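Local coordinates for protein CEP104 (Gallus gallus, PDB 5JO8) that is a centriolar protein whose TOG domain, the part in this structure, probably binds tubulin or microtubules, at residues I95-Q104 against R142-V153; P174-K182 against R193-L201. All coordinates share one frame; numbering follows the deposited sequence. Where two conformers were deposited one is given.

Contact 1. Residues I95-Q104 against R142-V153; sequences IKDIVSSVFQ and RTGDSSSRLRIV
R142 reaches across to residues 95-99 and its NH1 feeds two backbone carbonyls there. In this TOG domain, an all-helical array of HEAT-like repeats, the contact joins two neighbouring interhelical turns and the first turns of helices 100-121 and 148-163, whose short segments run nearly parallel, 4° apart. NH1 of R142 donates to I95 O at 2.8 Å, with that oxygen in the guanidinium plane. It also donates to D97 O at 2.9 Å, but from above the carbonyl plane. R142 bends at chi2 (-49°) and chi3 (-54°), which curls the guanidinium toward the carbonyls of I95 and D97. Its NH2 faces D145 in a salt bridge, NH2 to OD1 3.6 Å. D145 OD2 accepts from S147 N in an Asx turn. D97 OD1 does the same for V99 N, while D97 OD2 pairs with R57 of helix 54-69. The F103 ring has R142 NH1 near CD1 and packs on helix 148-163. Its CE2 is 3.7 Å from L150 CD2, and V153 CG1 meets the ring edge. Beside these apolar groups one water joins three polar side chains. It lies 2.9 Å from S100 OG and accepts from Q104 NE2 at 2.8 Å and from R149 NH2 at 3.1 Å.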
# COMPACT_ATOMS: atom_id res chain seq x y z
N ILE A 95 -5.24 5.34 9.36
CA ILE A 95 -5.43 4.42 8.25
C ILE A 95 -6.23 3.20 8.72
O ILE A 95 -6.92 2.58 7.91
CB ILE A 95 -4.08 4.07 7.58
CG1 ILE A 95 -3.69 5.18 6.61
CG2 ILE A 95 -4.15 2.74 6.81
CD1 ILE A 95 -2.23 5.11 6.15
N LYS A 96 -6.15 2.90 10.01
CA LYS A 96 -6.95 1.81 10.61
C LYS A 96 -8.39 2.20 10.96
O LYS A 96 -9.16 1.35 11.42
CB LYS A 96 -6.30 1.29 11.89
CG LYS A 96 -4.83 0.89 11.78
CD LYS A 96 -4.34 0.42 13.16
CE LYS A 96 -2.98 -0.25 13.09
NZ LYS A 96 -1.93 0.68 12.59
N ASP A 97 -8.78 3.46 10.77
CA ASP A 97 -10.07 3.91 11.28
C ASP A 97 -11.27 3.28 10.58
O ASP A 97 -11.34 3.21 9.36
CB ASP A 97 -10.19 5.42 11.26
CG ASP A 97 -11.07 5.94 12.37
OD1 ASP A 97 -12.31 5.86 12.23
OD2 ASP A 97 -10.51 6.40 13.38
N ILE A 98 -12.25 2.89 11.39
CA ILE A 98 -13.47 2.26 10.90
C ILE A 98 -14.39 3.29 10.25
O ILE A 98 -15.22 2.94 9.41
CB ILE A 98 -14.17 1.49 12.04
CG1 ILE A 98 -15.17 0.48 11.48
CG2 ILE A 98 -14.84 2.45 13.00
CD1 ILE A 98 -15.65 -0.52 12.52
N VAL A 99 -14.23 4.56 10.62
CA VAL A 99 -15.08 5.63 10.11
C VAL A 99 -14.51 6.25 8.84
O VAL A 99 -13.38 6.75 8.83
CB VAL A 99 -15.36 6.70 11.19
CG1 VAL A 99 -16.16 7.84 10.60
CG2 VAL A 99 -16.08 6.07 12.37
N SER A 100 -15.30 6.24 7.77
CA SER A 100 -14.84 6.65 6.46
C SER A 100 -14.30 8.09 6.43
O SER A 100 -13.25 8.34 5.83
CB SER A 100 -15.96 6.45 5.42
OG SER A 100 -15.62 7.01 4.16
N SER A 101 -14.98 9.02 7.09
CA SER A 101 -14.54 10.41 7.05
C SER A 101 -13.16 10.55 7.68
O SER A 101 -12.33 11.33 7.21
CB SER A 101 -15.54 11.35 7.73
OG SER A 101 -15.60 11.10 9.12
N VAL A 102 -12.90 9.77 8.72
CA VAL A 102 -11.58 9.81 9.37
C VAL A 102 -10.52 9.19 8.46
O VAL A 102 -9.43 9.74 8.29
CB VAL A 102 -11.60 9.12 10.74
CG1 VAL A 102 -10.23 9.21 11.40
CG2 VAL A 102 -12.66 9.75 11.63
N PHE A 103 -10.84 8.03 7.90
CA PHE A 103 -9.94 7.35 6.97
C PHE A 103 -9.61 8.28 5.78
O PHE A 103 -8.44 8.41 5.39
CB PHE A 103 -10.60 6.05 6.49
CG PHE A 103 -9.77 5.26 5.51
CD1 PHE A 103 -8.62 4.60 5.92
CD2 PHE A 103 -10.17 5.15 4.19
CE1 PHE A 103 -7.86 3.87 5.02
CE2 PHE A 103 -9.41 4.42 3.29
CZ PHE A 103 -8.26 3.77 3.70
N GLN A 104 -10.63 8.92 5.22
CA GLN A 104 -10.43 9.81 4.09
C GLN A 104 -9.55 11.01 4.46
O GLN A 104 -8.73 11.46 3.66
CB GLN A 104 -11.77 10.28 3.52
CG GLN A 104 -12.53 9.19 2.77
CD GLN A 104 -11.82 8.74 1.50
OE1 GLN A 104 -11.11 9.51 0.87
NE2 GLN A 104 -12.02 7.48 1.14
N ARG A 142 -6.26 -2.70 4.84
CA ARG A 142 -7.63 -2.26 4.61
C ARG A 142 -8.20 -2.87 3.32
O ARG A 142 -9.41 -2.95 3.17
CB ARG A 142 -7.75 -0.74 4.55
CG ARG A 142 -7.21 0.00 5.78
CD ARG A 142 -7.70 -0.57 7.11
NE ARG A 142 -9.16 -0.66 7.20
CZ ARG A 142 -9.97 0.34 7.52
NH1 ARG A 142 -9.48 1.55 7.79
NH2 ARG A 142 -11.28 0.15 7.57
N THR A 143 -7.33 -3.29 2.41
CA THR A 143 -7.82 -3.97 1.20
C THR A 143 -8.36 -5.36 1.52
O THR A 143 -8.90 -6.04 0.65
CB THR A 143 -6.74 -4.08 0.09
OG1 THR A 143 -5.76 -5.05 0.45
CG2 THR A 143 -6.09 -2.72 -0.19
N GLY A 144 -8.20 -5.79 2.77
CA GLY A 144 -8.80 -7.03 3.24
C GLY A 144 -10.14 -6.84 3.95
O GLY A 144 -10.71 -7.80 4.47
N ASP A 145 -10.64 -5.60 3.95
CA ASP A 145 -11.90 -5.28 4.62
C ASP A 145 -13.06 -6.12 4.10
O ASP A 145 -13.09 -6.49 2.93
CB ASP A 145 -12.25 -3.81 4.42
CG ASP A 145 -13.22 -3.30 5.46
OD1 ASP A 145 -12.76 -2.95 6.56
OD2 ASP A 145 -14.43 -3.25 5.16
N SER A 146 -14.03 -6.41 4.96
CA SER A 146 -15.18 -7.22 4.56
C SER A 146 -16.17 -6.49 3.63
O SER A 146 -17.00 -7.12 2.98
CB SER A 146 -15.90 -7.78 5.79
OG SER A 146 -16.25 -6.74 6.68
N SER A 147 -16.06 -5.16 3.58
CA SER A 147 -16.91 -4.35 2.71
C SER A 147 -16.19 -3.97 1.42
O SER A 147 -15.12 -3.35 1.45
CB SER A 147 -17.39 -3.09 3.43
OG SER A 147 -18.29 -3.42 4.48
N SER A 148 -16.80 -4.32 0.29
CA SER A 148 -16.22 -4.05 -1.02
C SER A 148 -15.90 -2.57 -1.24
O SER A 148 -14.88 -2.25 -1.84
CB SER A 148 -17.16 -4.54 -2.13
OG SER A 148 -18.39 -3.85 -2.09
N ARG A 149 -16.75 -1.69 -0.72
CA ARG A 149 -16.54 -0.26 -0.90
C ARG A 149 -15.16 0.14 -0.41
O ARG A 149 -14.42 0.84 -1.11
CB ARG A 149 -17.60 0.54 -0.13
CG ARG A 149 -17.58 2.03 -0.43
CD ARG A 149 -18.25 2.84 0.67
NE ARG A 149 -17.63 2.58 1.96
CZ ARG A 149 -16.53 3.18 2.40
NH1 ARG A 149 -16.04 2.88 3.59
NH2 ARG A 149 -15.93 4.10 1.65
N LEU A 150 -14.82 -0.32 0.78
CA LEU A 150 -13.56 0.10 1.41
C LEU A 150 -12.38 -0.60 0.74
O LEU A 150 -11.32 0.01 0.58
CB LEU A 150 -13.58 -0.15 2.92
CG LEU A 150 -12.55 0.57 3.81
CD1 LEU A 150 -11.36 -0.31 4.10
CD2 LEU A 150 -12.09 1.89 3.18
N ARG A 151 -12.54 -1.87 0.36
CA ARG A 151 -11.46 -2.58 -0.33
C ARG A 151 -11.06 -1.84 -1.60
O ARG A 151 -9.89 -1.74 -1.93
CB ARG A 151 -11.90 -4.00 -0.71
CG ARG A 151 -12.14 -4.91 0.46
CD ARG A 151 -12.15 -6.37 0.02
NE ARG A 151 -13.20 -6.68 -0.97
CZ ARG A 151 -14.44 -7.04 -0.65
NH1 ARG A 151 -14.81 -7.12 0.61
NH2 ARG A 151 -15.32 -7.32 -1.61
N ILE A 152 -12.06 -1.33 -2.30
CA ILE A 152 -11.85 -0.62 -3.54
C ILE A 152 -11.19 0.72 -3.29
O ILE A 152 -10.26 1.09 -3.99
CB ILE A 152 -13.16 -0.47 -4.32
CG1 ILE A 152 -13.67 -1.84 -4.80
CG2 ILE A 152 -12.98 0.49 -5.50
CD1 ILE A 152 -15.12 -1.83 -5.25
N VAL A 153 -11.68 1.45 -2.29
CA VAL A 153 -11.10 2.74 -1.93
C VAL A 153 -9.63 2.57 -1.63
O VAL A 153 -8.79 3.30 -2.17
CB VAL A 153 -11.84 3.39 -0.75
CG1 VAL A 153 -11.04 4.56 -0.20
CG2 VAL A 153 -13.21 3.85 -1.18
O HOH W 1 -13.45 5.62 2.75

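Contact 2. Residues P174-K182 against R193-L201; sequences PVHLVQLLK and RVELVECLL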
# COMPACT_ATOMS: atom_id res chain seq x y z
N PRO A 174 5.69 -1.60 -5.88
CA PRO A 174 5.65 -2.93 -6.52
C PRO A 174 6.33 -4.03 -5.72
O PRO A 174 5.84 -5.16 -5.65
CB PRO A 174 6.39 -2.68 -7.84
CG PRO A 174 6.05 -1.27 -8.16
CD PRO A 174 6.13 -0.57 -6.83
N VAL A 175 7.47 -3.71 -5.11
CA VAL A 175 8.21 -4.67 -4.32
C VAL A 175 7.39 -5.15 -3.12
O VAL A 175 7.37 -6.35 -2.82
CB VAL A 175 9.58 -4.11 -3.90
CG1 VAL A 175 10.33 -5.12 -3.06
CG2 VAL A 175 10.37 -3.72 -5.14
N HIS A 176 6.72 -4.23 -2.45
CA HIS A 176 5.85 -4.59 -1.35
C HIS A 176 4.73 -5.52 -1.83
O HIS A 176 4.39 -6.49 -1.16
CB HIS A 176 5.24 -3.34 -0.73
CG HIS A 176 4.93 -3.47 0.73
ND1 HIS A 176 3.93 -4.28 1.22
CD2 HIS A 176 5.49 -2.87 1.81
CE1 HIS A 176 3.89 -4.19 2.53
NE2 HIS A 176 4.83 -3.34 2.92
N LEU A 177 4.16 -5.20 -2.98
CA LEU A 177 3.03 -5.97 -3.52
C LEU A 177 3.36 -7.41 -3.92
O LEU A 177 2.47 -8.27 -3.88
CB LEU A 177 2.42 -5.24 -4.72
CG LEU A 177 1.65 -3.96 -4.42
CD1 LEU A 177 1.22 -3.35 -5.71
CD2 LEU A 177 0.45 -4.17 -3.50
N VAL A 178 4.61 -7.68 -4.30
CA VAL A 178 5.01 -9.03 -4.71
C VAL A 178 5.60 -9.91 -3.61
O VAL A 178 6.14 -10.98 -3.87
CB VAL A 178 5.90 -9.03 -5.97
CG1 VAL A 178 5.20 -8.35 -7.13
CG2 VAL A 178 7.26 -8.39 -5.68
N GLN A 179 5.50 -9.45 -2.37
CA GLN A 179 5.97 -10.27 -1.26
C GLN A 179 5.07 -11.49 -1.09
O GLN A 179 3.93 -11.48 -1.54
CB GLN A 179 6.08 -9.44 0.02
CG GLN A 179 7.16 -8.36 -0.06
CD GLN A 179 8.48 -8.89 -0.62
OE1 GLN A 179 9.18 -9.66 0.04
NE2 GLN A 179 8.82 -8.49 -1.84
N LEU A 180 5.60 -12.53 -0.46
CA LEU A 180 4.90 -13.81 -0.34
C LEU A 180 3.45 -13.67 0.14
O LEU A 180 3.17 -12.94 1.08
CB LEU A 180 5.65 -14.75 0.61
CG LEU A 180 5.07 -16.15 0.79
CD1 LEU A 180 5.56 -17.08 -0.31
CD2 LEU A 180 5.37 -16.72 2.17
N LEU A 181 2.56 -14.38 -0.53
CA LEU A 181 1.17 -14.48 -0.12
C LEU A 181 0.97 -15.89 0.42
O LEU A 181 1.14 -16.86 -0.32
CB LEU A 181 0.26 -14.24 -1.32
CG LEU A 181 -1.25 -14.17 -1.10
CD1 LEU A 181 -1.64 -12.89 -0.38
CD2 LEU A 181 -1.98 -14.30 -2.43
N LYS A 182 0.64 -16.01 1.70
CA LYS A 182 0.42 -17.33 2.30
C LYS A 182 -0.81 -17.99 1.70
O LYS A 182 -1.80 -17.32 1.41
CB LYS A 182 0.29 -17.23 3.82
CG LYS A 182 1.59 -16.93 4.55
CD LYS A 182 1.42 -17.06 6.06
CE LYS A 182 2.69 -16.66 6.80
NZ LYS A 182 2.53 -16.78 8.28
N ARG A 193 -4.67 -8.33 -3.22
CA ARG A 193 -3.25 -8.33 -3.53
C ARG A 193 -2.98 -8.80 -4.96
O ARG A 193 -2.23 -8.15 -5.69
CB ARG A 193 -2.44 -9.15 -2.53
CG ARG A 193 -0.94 -8.94 -2.70
CD ARG A 193 -0.34 -8.07 -1.58
NE ARG A 193 -0.03 -8.90 -0.42
CZ ARG A 193 1.00 -9.74 -0.36
NH1 ARG A 193 1.83 -9.86 -1.38
NH2 ARG A 193 1.19 -10.47 0.74
N VAL A 194 -3.58 -9.91 -5.38
CA VAL A 194 -3.32 -10.37 -6.75
C VAL A 194 -3.86 -9.38 -7.78
O VAL A 194 -3.26 -9.17 -8.83
CB VAL A 194 -3.80 -11.81 -7.00
CG1 VAL A 194 -2.95 -12.77 -6.21
CG2 VAL A 194 -5.28 -11.98 -6.64
N GLU A 195 -5.00 -8.75 -7.47
CA GLU A 195 -5.57 -7.80 -8.40
C GLU A 195 -4.72 -6.54 -8.51
O GLU A 195 -4.59 -5.98 -9.60
CB GLU A 195 -7.00 -7.44 -7.99
CG GLU A 195 -7.99 -8.56 -8.14
CD GLU A 195 -9.36 -8.18 -7.61
OE1 GLU A 195 -9.44 -7.32 -6.70
OE2 GLU A 195 -10.36 -8.73 -8.11
N LEU A 196 -4.16 -6.09 -7.39
CA LEU A 196 -3.24 -4.95 -7.39
C LEU A 196 -2.01 -5.20 -8.24
O LEU A 196 -1.61 -4.34 -9.04
CB LEU A 196 -2.82 -4.57 -5.96
CG LEU A 196 -3.78 -3.60 -5.27
CD1 LEU A 196 -3.49 -3.52 -3.79
CD2 LEU A 196 -3.67 -2.22 -5.91
N VAL A 197 -1.41 -6.37 -8.08
CA VAL A 197 -0.26 -6.74 -8.89
C VAL A 197 -0.66 -6.78 -10.36
O VAL A 197 0.01 -6.18 -11.20
CB VAL A 197 0.35 -8.10 -8.44
CG1 VAL A 197 1.42 -8.56 -9.42
CG2 VAL A 197 0.93 -8.00 -7.03
N GLU A 198 -1.77 -7.45 -10.67
CA GLU A 198 -2.18 -7.58 -12.06
C GLU A 198 -2.38 -6.21 -12.69
O GLU A 198 -1.94 -5.96 -13.81
CB GLU A 198 -3.48 -8.37 -12.17
CG GLU A 198 -3.94 -8.58 -13.61
CD GLU A 198 -5.32 -9.17 -13.71
OE1 GLU A 198 -5.60 -9.82 -14.74
OE2 GLU A 198 -6.14 -8.98 -12.78
N CYS A 199 -3.04 -5.34 -11.94
CA CYS A 199 -3.38 -4.02 -12.43
C CYS A 199 -2.14 -3.15 -12.62
O CYS A 199 -1.93 -2.57 -13.69
CB CYS A 199 -4.35 -3.35 -11.45
SG CYS A 199 -4.71 -1.62 -11.79
N LEU A 200 -1.31 -3.07 -11.59
CA LEU A 200 -0.12 -2.23 -11.67
C LEU A 200 0.92 -2.77 -12.64
O LEU A 200 1.63 -2.00 -13.29
CB LEU A 200 0.46 -1.97 -10.27
CG LEU A 200 -0.38 -0.99 -9.45
CD1 LEU A 200 0.08 -0.94 -8.02
CD2 LEU A 200 -0.33 0.39 -10.09
N LEU A 201 1.02 -4.09 -12.75
CA LEU A 201 1.94 -4.69 -13.71
C LEU A 201 1.58 -4.30 -15.15
O LEU A 201 2.44 -3.91 -15.93
CB LEU A 201 1.95 -6.21 -13.56
CG LEU A 201 2.93 -7.00 -14.42
CD1 LEU A 201 4.34 -6.45 -14.26
CD2 LEU A 201 2.86 -8.46 -14.02
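R193 NH1 is shared by two backbone carbonyls, donating to Q179 O at 2.7 Å and to L177 O at 3.0 Å. The bond to Q179 O is nearly straight, 169° at the hydrogen. This is packing within the HEAT-like helical array of the TOG domain: helix 187-204 holds the end of the short helix 173-177 and the extended chain that follows it. R193 NH2 adds a third bond, to L180 O at 3.2 Å. All three oxygens lie at the guanidinium edge, near its plane, so the group is fixed in rotation. L177 O and L180 O are met from above their carbonyl planes. L181 CD1 sits over one guanidinium face, offset toward the rim. The bend of R193 at chi2 (106°) and chi3 (84°) turns the group along the leaving chain. A leucine in place of R193 would probably leave the carbonyls of L177, Q179 and L180 without their guanidinium donors and the chain after the helix freer to shift. Beside this polar grip, L177 enters the apolar side of helix 187-204. Its CD2 meets L196 CD1 and its CB meets V197 CG2. F219 of helix 213-223 touches R193, V194 and V197, and L140 of helix 125-142 touches L177. The L177 side chain crosses that of L200 at about a right angle, with CD1 to CD1 at 3.5 Å.

How the contacts relate
Contacts 1 and 2 lie in series along the chain and along the helical array, their centres about 19 Å apart. Their nearest atoms are about 5 Å apart, and they do not touch. Helix 148-163 starts in contact 1, and helix 173-177 of contact 2 is the next one in the chain. The contacts' own helices link the two: T143 O of contact 1 accepts from S192 OG on helix 187-204, next to R193, and L200 of contact 2 packs on A162 and L163 of helix 148-163. Both use one arginine NH1 to hold two backbone carbonyls close to a helix end. Contact 1 is partly buried and includes a water; contact 2 is a buried one.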